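Long-range contact in probable transcriptional regulator WhiB7 (PDB 7KUG), which acts as a probably redox-responsive transcriptional regulator that carries a [4Fe-4S] cluster and switches on antibiotic-resistance genes: residues F29-K40 with W63-F71. The protein carries 2 engineered substitutions. Sequence-based numbering, arbitrary orientation. Where two conformers were deposited one is given.
Sequences FADTPAGLEVAK and WGVWGGEIF. With SF4 (iron/sulfur cluster), chain E.
Phe-29 presses into a hollow made by Trp-63, Gly-64 and Trp-66. Its CB lies over the six-membered ring of Trp-63 in a CH-pi contact, 4.2 Å from the centroid, while Phe-29 CD2 stands 3.4 Å from Trp-63 NE1 near the rim of the same indole face. The two rings meet obliquely, planes at 52°. Bare of a side chain, Gly-64 lets its CA approach Phe-29 CD2 to 3.5 Å. Trp-66 CZ2 borders the phenyl edge; its indole is held by NE1 donating to Trp-63 O at 2.9 Å, nearly straight and in the ring plane. Trp-63 NE1 instead hydrogen-bonds to the backbone of a chain of another protein, which also packs on Phe-29 and Trp-66.

Farther along, helix 33-40, N-capped by Thr-32, lies against the hairpin of strands 65-66 and 69-71. Val-65 is the central bump: with CG1 anti to its backbone N (chi1 170°), CG2 fits among Leu-36 CD2, Leu-36 O and Ala-39 CB, and CG1 lies against the Lys-40 backbone. Ile-70 CD1 fills the next groove, 3.9 Å from Leu-36 CB and 3.7 Å from Lys-40 CD, and the Lys-40 chain runs across it at about a right angle.

Lys-40 bends at chi3 (69°), bringing CE to 3.3 Å from Gly-68 O in the type I' turn. Lys-40 NZ and Glu-69 OE1, 4.0 Å apart, form a long salt bridge that two waters reinforce, each accepting from NZ and donating to OE1; one of them also accepts from Ile-70 N. Another water joins Lys-40 O to Gly-68 O. This turn holds Gly-67 of the cluster pocket. Apolar and aromatic contacts thus do the joining inside, while water and charge tie the helix to the turn beside the [4Fe-4S] cluster, and the aromatic end also packs against the other protein's chain.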
ATOM      1  N   PHE A  29       0.077   9.013  -4.404  1.00 21.08           N
ATOM      2  CA  PHE A  29      -0.638   9.295  -3.132  1.00 22.36           C
ATOM      3  C   PHE A  29      -0.323  10.728  -2.704  1.00 23.39           C
ATOM      4  O   PHE A  29      -0.081  11.011  -1.515  1.00 25.08           O
ATOM      5  CB  PHE A  29      -0.272   8.253  -2.076  1.00 21.87           C
ATOM      6  CG  PHE A  29      -0.638   6.853  -2.481  1.00 20.08           C
ATOM      7  CD1 PHE A  29       0.255   6.065  -3.187  1.00 19.01           C
ATOM      8  CD2 PHE A  29      -1.867   6.314  -2.136  1.00 17.83           C
ATOM      9  CE1 PHE A  29      -0.084   4.774  -3.559  1.00 20.52           C
ATOM     10  CE2 PHE A  29      -2.208   5.027  -2.532  1.00 20.03           C
ATOM     11  CZ  PHE A  29      -1.316   4.260  -3.227  1.00 18.96           C
ATOM     12  N   ALA A  30      -0.278  11.618  -3.694  1.00 22.73           N
ATOM     13  CA  ALA A  30       0.146  13.027  -3.549  1.00 23.13           C
ATOM     14  C   ALA A  30      -0.841  13.794  -2.664  1.00 29.53           C
ATOM     15  O   ALA A  30      -2.047  13.452  -2.649  1.00 29.22           O
ATOM     16  CB  ALA A  30       0.284  13.674  -4.904  1.00 25.53           C
ATOM     17  N   ASP A  31      -0.336  14.821  -1.973  1.00 30.34           N
ATOM     18  CA  ASP A  31      -1.091  15.581  -0.943  1.00 36.44           C
ATOM     19  C   ASP A  31      -1.752  16.814  -1.575  1.00 39.77           C
ATOM     20  O   ASP A  31      -2.476  17.510  -0.850  1.00 44.27           O
ATOM     21  CB  ASP A  31      -0.198  15.956   0.243  1.00 39.63           C
ATOM     22  CG  ASP A  31       1.072  16.706  -0.127  1.00 45.26           C
ATOM     23  OD1 ASP A  31       1.077  17.378  -1.174  1.00 48.48           O
ATOM     24  OD2 ASP A  31       2.053  16.606   0.635  1.00 51.78           O
ATOM     25  N   THR A  32      -1.552  17.073  -2.872  1.00 40.84           N
ATOM     26  CA  THR A  32      -2.219  18.200  -3.584  1.00 38.34           C
ATOM     27  C   THR A  32      -2.921  17.704  -4.843  1.00 40.19           C
ATOM     28  O   THR A  32      -2.517  16.714  -5.449  1.00 32.19           O
ATOM     29  CB  THR A  32      -1.241  19.335  -3.909  1.00 38.55           C
ATOM     30  OG1 THR A  32      -0.287  18.880  -4.869  1.00 36.55           O
ATOM     31  CG2 THR A  32      -0.530  19.855  -2.679  1.00 40.99           C
ATOM     32  N   PRO A  33      -4.022  18.379  -5.236  1.00 38.99           N
ATOM     33  CA  PRO A  33      -4.661  18.168  -6.535  1.00 35.29           C
ATOM     34  C   PRO A  33      -3.694  18.134  -7.727  1.00 32.92           C
ATOM     35  O   PRO A  33      -3.832  17.242  -8.557  1.00 29.37           O
ATOM     36  CB  PRO A  33      -5.598  19.378  -6.640  1.00 37.29           C
ATOM     37  CG  PRO A  33      -5.990  19.651  -5.205  1.00 42.37           C
ATOM     38  CD  PRO A  33      -4.733  19.369  -4.413  1.00 40.70           C
ATOM     39  N   ALA A  34      -2.750  19.075  -7.796  1.00 32.86           N
ATOM     40  CA  ALA A  34      -1.768  19.186  -8.902  1.00 31.89           C
ATOM     41  C   ALA A  34      -0.883  17.933  -8.937  1.00 28.01           C
ATOM     42  O   ALA A  34      -0.635  17.404 -10.039  1.00 27.01           O
ATOM     43  CB  ALA A  34      -0.947  20.441  -8.755  1.00 34.96           C
ATOM     44  N   GLY A  35      -0.437  17.464  -7.765  1.00 27.08           N
ATOM     45  CA  GLY A  35       0.340  16.221  -7.640  1.00 27.08           C
ATOM     46  C   GLY A  35      -0.457  15.030  -8.144  1.00 24.12           C
ATOM     47  O   GLY A  35       0.124  14.167  -8.829  1.00 26.15           O
ATOM     48  N   LEU A  36      -1.742  14.946  -7.793  1.00 24.57           N
ATOM     49  CA  LEU A  36      -2.591  13.802  -8.223  1.00 23.82           C
ATOM     50  C   LEU A  36      -2.781  13.857  -9.744  1.00 22.29           C
ATOM     51  O   LEU A  36      -2.808  12.782 -10.367  1.00 20.42           O
ATOM     52  CB  LEU A  36      -3.924  13.825  -7.463  1.00 28.62           C
ATOM     53  CG  LEU A  36      -3.830  13.502  -5.968  1.00 27.28           C
ATOM     54  CD1 LEU A  36      -5.185  13.663  -5.295  1.00 32.68           C
ATOM     55  CD2 LEU A  36      -3.289  12.099  -5.735  1.00 26.49           C
ATOM     56  N   GLU A  37      -2.843  15.055 -10.330  1.00 21.83           N
ATOM     57  CA  GLU A  37      -3.011  15.253 -11.794  0.51 24.10           C
ATOM     58  C   GLU A  37      -1.783  14.704 -12.528  1.00 22.67           C
ATOM     59  O   GLU A  37      -1.952  14.067 -13.574  1.00 21.50           O
ATOM     60  CB  GLU A  37      -3.200  16.733 -12.122  0.51 25.60           C
ATOM     61  CG  GLU A  37      -3.957  16.966 -13.414  0.51 27.42           C
ATOM     62  CD  GLU A  37      -3.914  18.398 -13.922  0.51 30.97           C
ATOM     63  OE1 GLU A  37      -4.593  18.685 -14.928  0.51 35.23           O
ATOM     64  OE2 GLU A  37      -3.195  19.219 -13.322  0.51 36.24           O
ATOM     65  N   VAL A  38      -0.594  14.952 -11.986  1.00 22.45           N
ATOM     66  CA  VAL A  38       0.670  14.382 -12.538  1.00 23.03           C
ATOM     67  C   VAL A  38       0.557  12.848 -12.556  1.00 20.24           C
ATOM     68  O   VAL A  38       0.791  12.241 -13.615  1.00 20.55           O
ATOM     69  CB  VAL A  38       1.906  14.876 -11.762  1.00 22.48           C
ATOM     70  CG1 VAL A  38       3.147  14.089 -12.124  1.00 23.22           C
ATOM     71  CG2 VAL A  38       2.148  16.361 -11.980  1.00 26.55           C
ATOM     72  N   ALA A  39       0.187  12.221 -11.438  1.00 21.19           N
ATOM     73  CA  ALA A  39       0.096  10.747 -11.343  1.00 20.05           C
ATOM     74  C   ALA A  39      -0.934  10.233 -12.355  1.00 17.34           C
ATOM     75  O   ALA A  39      -0.653   9.236 -13.046  1.00 19.24           O
ATOM     76  CB  ALA A  39      -0.248  10.326  -9.932  1.00 22.27           C
ATOM     77  N   LYS A  40      -2.096  10.883 -12.441  1.00 19.04           N
ATOM     78  CA  LYS A  40      -3.144  10.497 -13.419  1.00 19.71           C
ATOM     79  C   LYS A  40      -2.545  10.502 -14.832  1.00 19.64           C
ATOM     80  O   LYS A  40      -2.888   9.609 -15.634  1.00 18.50           O
ATOM     81  CB  LYS A  40      -4.333  11.449 -13.359  1.00 21.99           C
ATOM     82  CG  LYS A  40      -5.285  11.212 -12.201  1.00 23.77           C
ATOM     83  CD  LYS A  40      -6.463  12.138 -12.241  1.00 26.34           C
ATOM     84  CE  LYS A  40      -7.396  11.851 -13.391  1.00 25.98           C
ATOM     85  NZ  LYS A  40      -8.659  12.608 -13.236  1.00 31.18           N
ATOM     86  N   TRP A  63      -7.848   5.433  -1.330  1.00 20.07           N
ATOM     87  CA  TRP A  63      -7.182   6.658  -1.826  1.00 19.23           C
ATOM     88  C   TRP A  63      -6.143   6.275  -2.867  1.00 17.07           C
ATOM     89  O   TRP A  63      -5.960   5.079  -3.104  1.00 18.94           O
ATOM     90  CB  TRP A  63      -6.595   7.509  -0.688  1.00 19.10           C
ATOM     91  CG  TRP A  63      -5.291   7.053  -0.098  1.00 18.65           C
ATOM     92  CD1 TRP A  63      -4.850   5.777   0.075  1.00 19.55           C
ATOM     93  CD2 TRP A  63      -4.275   7.903   0.464  1.00 20.29           C
ATOM     94  NE1 TRP A  63      -3.622   5.772   0.678  1.00 21.66           N
ATOM     95  CE2 TRP A  63      -3.244   7.063   0.930  1.00 20.56           C
ATOM     96  CE3 TRP A  63      -4.125   9.290   0.600  1.00 23.54           C
ATOM     97  CZ2 TRP A  63      -2.090   7.563   1.535  1.00 21.40           C
ATOM     98  CZ3 TRP A  63      -2.978   9.784   1.187  1.00 25.27           C
ATOM     99  CH2 TRP A  63      -1.978   8.930   1.646  1.00 23.43           C
ATOM    100  N   GLY A  64      -5.535   7.296  -3.465  1.00 18.37           N
ATOM    101  CA  GLY A  64      -4.415   7.149  -4.401  1.00 17.01           C
ATOM    102  C   GLY A  64      -4.908   7.135  -5.838  1.00 19.05           C
ATOM    103  O   GLY A  64      -6.150   7.091  -6.091  1.00 20.19           O
ATOM    104  N   VAL A  65      -3.958   7.165  -6.762  1.00 17.73           N
ATOM    105  CA  VAL A  65      -4.249   7.110  -8.217  1.00 17.34           C
ATOM    106  C   VAL A  65      -4.015   5.680  -8.685  1.00 16.89           C
ATOM    107  O   VAL A  65      -2.923   5.130  -8.500  1.00 16.33           O
ATOM    108  CB  VAL A  65      -3.437   8.151  -9.003  1.00 16.74           C
ATOM    109  CG1 VAL A  65      -3.549   7.930 -10.508  1.00 17.41           C
ATOM    110  CG2 VAL A  65      -3.883   9.556  -8.619  1.00 17.64           C
ATOM    111  N   TRP A  66      -5.037   5.103  -9.290  1.00 16.93           N
ATOM    112  CA  TRP A  66      -5.017   3.728  -9.812  1.00 15.38           C
ATOM    113  C   TRP A  66      -5.665   3.802 -11.192  1.00 18.10           C
ATOM    114  O   TRP A  66      -6.726   4.427 -11.277  1.00 18.97           O
ATOM    115  CB  TRP A  66      -5.796   2.765  -8.906  1.00 18.27           C
ATOM    116  CG  TRP A  66      -5.431   2.786  -7.462  1.00 17.82           C
ATOM    117  CD1 TRP A  66      -5.779   3.745  -6.556  1.00 18.88           C
ATOM    118  CD2 TRP A  66      -4.681   1.793  -6.740  1.00 19.26           C
ATOM    119  NE1 TRP A  66      -5.288   3.420  -5.324  1.00 19.35           N
ATOM    120  CE2 TRP A  66      -4.617   2.233  -5.402  1.00 18.93           C
ATOM    121  CE3 TRP A  66      -4.077   0.583  -7.085  1.00 19.55           C
ATOM    122  CZ2 TRP A  66      -3.953   1.501  -4.413  1.00 18.69           C
ATOM    123  CZ3 TRP A  66      -3.434  -0.147  -6.109  1.00 21.63           C
ATOM    124  CH2 TRP A  66      -3.369   0.316  -4.795  1.00 19.40           C
ATOM    125  N   GLY A  67      -5.063   3.174 -12.205  1.00 19.32           N
ATOM    126  CA  GLY A  67      -5.638   3.136 -13.558  1.00 18.90           C
ATOM    127  C   GLY A  67      -5.940   4.537 -14.065  1.00 18.60           C
ATOM    128  O   GLY A  67      -6.918   4.697 -14.812  1.00 21.31           O
ATOM    129  N   GLY A  68      -5.156   5.530 -13.619  1.00 18.45           N
ATOM    130  CA  GLY A  68      -5.245   6.931 -14.066  1.00 18.55           C
ATOM    131  C   GLY A  68      -6.455   7.643 -13.504  1.00 18.77           C
ATOM    132  O   GLY A  68      -6.828   8.687 -14.054  1.00 21.49           O
ATOM    133  N   GLU A  69      -7.045   7.121 -12.432  1.00 17.36           N
ATOM    134  CA  GLU A  69      -8.166   7.792 -11.723  1.00 20.30           C
ATOM    135  C   GLU A  69      -7.823   8.003 -10.236  1.00 18.88           C
ATOM    136  O   GLU A  69      -7.153   7.145  -9.628  1.00 19.16           O
ATOM    137  CB  GLU A  69      -9.450   6.974 -11.862  1.00 20.61           C
ATOM    138  CG  GLU A  69      -9.926   6.819 -13.305  1.00 22.25           C
ATOM    139  CD  GLU A  69     -10.298   8.110 -14.016  1.00 23.66           C
ATOM    140  OE1 GLU A  69     -10.566   9.130 -13.338  1.00 26.03           O
ATOM    141  OE2 GLU A  69     -10.353   8.078 -15.268  1.00 27.82           O
ATOM    142  N   ILE A  70      -8.323   9.088  -9.646  1.00 19.18           N
ATOM    143  CA  ILE A  70      -8.208   9.337  -8.187  1.00 19.72           C
ATOM    144  C   ILE A  70      -9.296   8.550  -7.464  1.00 20.74           C
ATOM    145  O   ILE A  70     -10.477   8.700  -7.822  1.00 20.91           O
ATOM    146  CB  ILE A  70      -8.305  10.837  -7.868  1.00 21.64           C
ATOM    147  CG1 ILE A  70      -7.142  11.602  -8.506  1.00 21.92           C
ATOM    148  CG2 ILE A  70      -8.413  11.075  -6.368  1.00 23.89           C
ATOM    149  CD1 ILE A  70      -7.465  13.044  -8.779  1.00 26.54           C
ATOM    150  N   PHE A  71      -8.906   7.805  -6.431  1.00 18.20           N
ATOM    151  CA  PHE A  71      -9.849   7.046  -5.576  1.00 19.17           C
ATOM    152  C   PHE A  71     -10.115   7.771  -4.264  1.00 21.39           C
ATOM    153  O   PHE A  71      -9.240   8.459  -3.715  1.00 20.71           O
ATOM    154  CB  PHE A  71      -9.313   5.644  -5.323  1.00 18.18           C
ATOM    155  CG  PHE A  71      -9.576   4.690  -6.458  1.00 17.62           C
ATOM    156  CD1 PHE A  71      -8.989   4.894  -7.695  1.00 18.82           C
ATOM    157  CD2 PHE A  71     -10.400   3.589  -6.285  1.00 19.84           C
ATOM    158  CE1 PHE A  71      -9.244   4.024  -8.744  1.00 19.71           C
ATOM    159  CE2 PHE A  71     -10.647   2.714  -7.330  1.00 20.30           C
ATOM    160  CZ  PHE A  71     -10.055   2.923  -8.554  1.00 20.93           C
TER
HETATM  161 FE1  SF4 E 101      -0.310   1.359 -14.496  1.00 20.61          FE
HETATM  162 FE2  SF4 E 101       0.763   1.886 -12.067  1.00 19.60          FE
HETATM  163 FE3  SF4 E 101      -1.864   1.116 -12.305  1.00 19.45          FE
HETATM  164 FE4  SF4 E 101      -1.062   3.611 -13.155  1.00 18.34          FE
HETATM  165  S1  SF4 E 101      -0.986   2.726 -11.113  1.00 18.76           S
HETATM  166  S2  SF4 E 101      -2.342   2.177 -14.191  1.00 17.56           S
HETATM  167  S3  SF4 E 101       0.913   3.128 -13.930  1.00 17.34           S
HETATM  168  S4  SF4 E 101      -0.085  -0.003 -12.790  1.00 20.51           S
HETATM  169  O   HOH W   1      -5.600   9.436 -16.328  1.00 22.97           O
HETATM  170  O   HOH W   2     -10.098  10.730 -11.339  1.00 25.74           O
HETATM  171  O   HOH W   3     -10.135  11.170 -15.497  1.00 41.32           O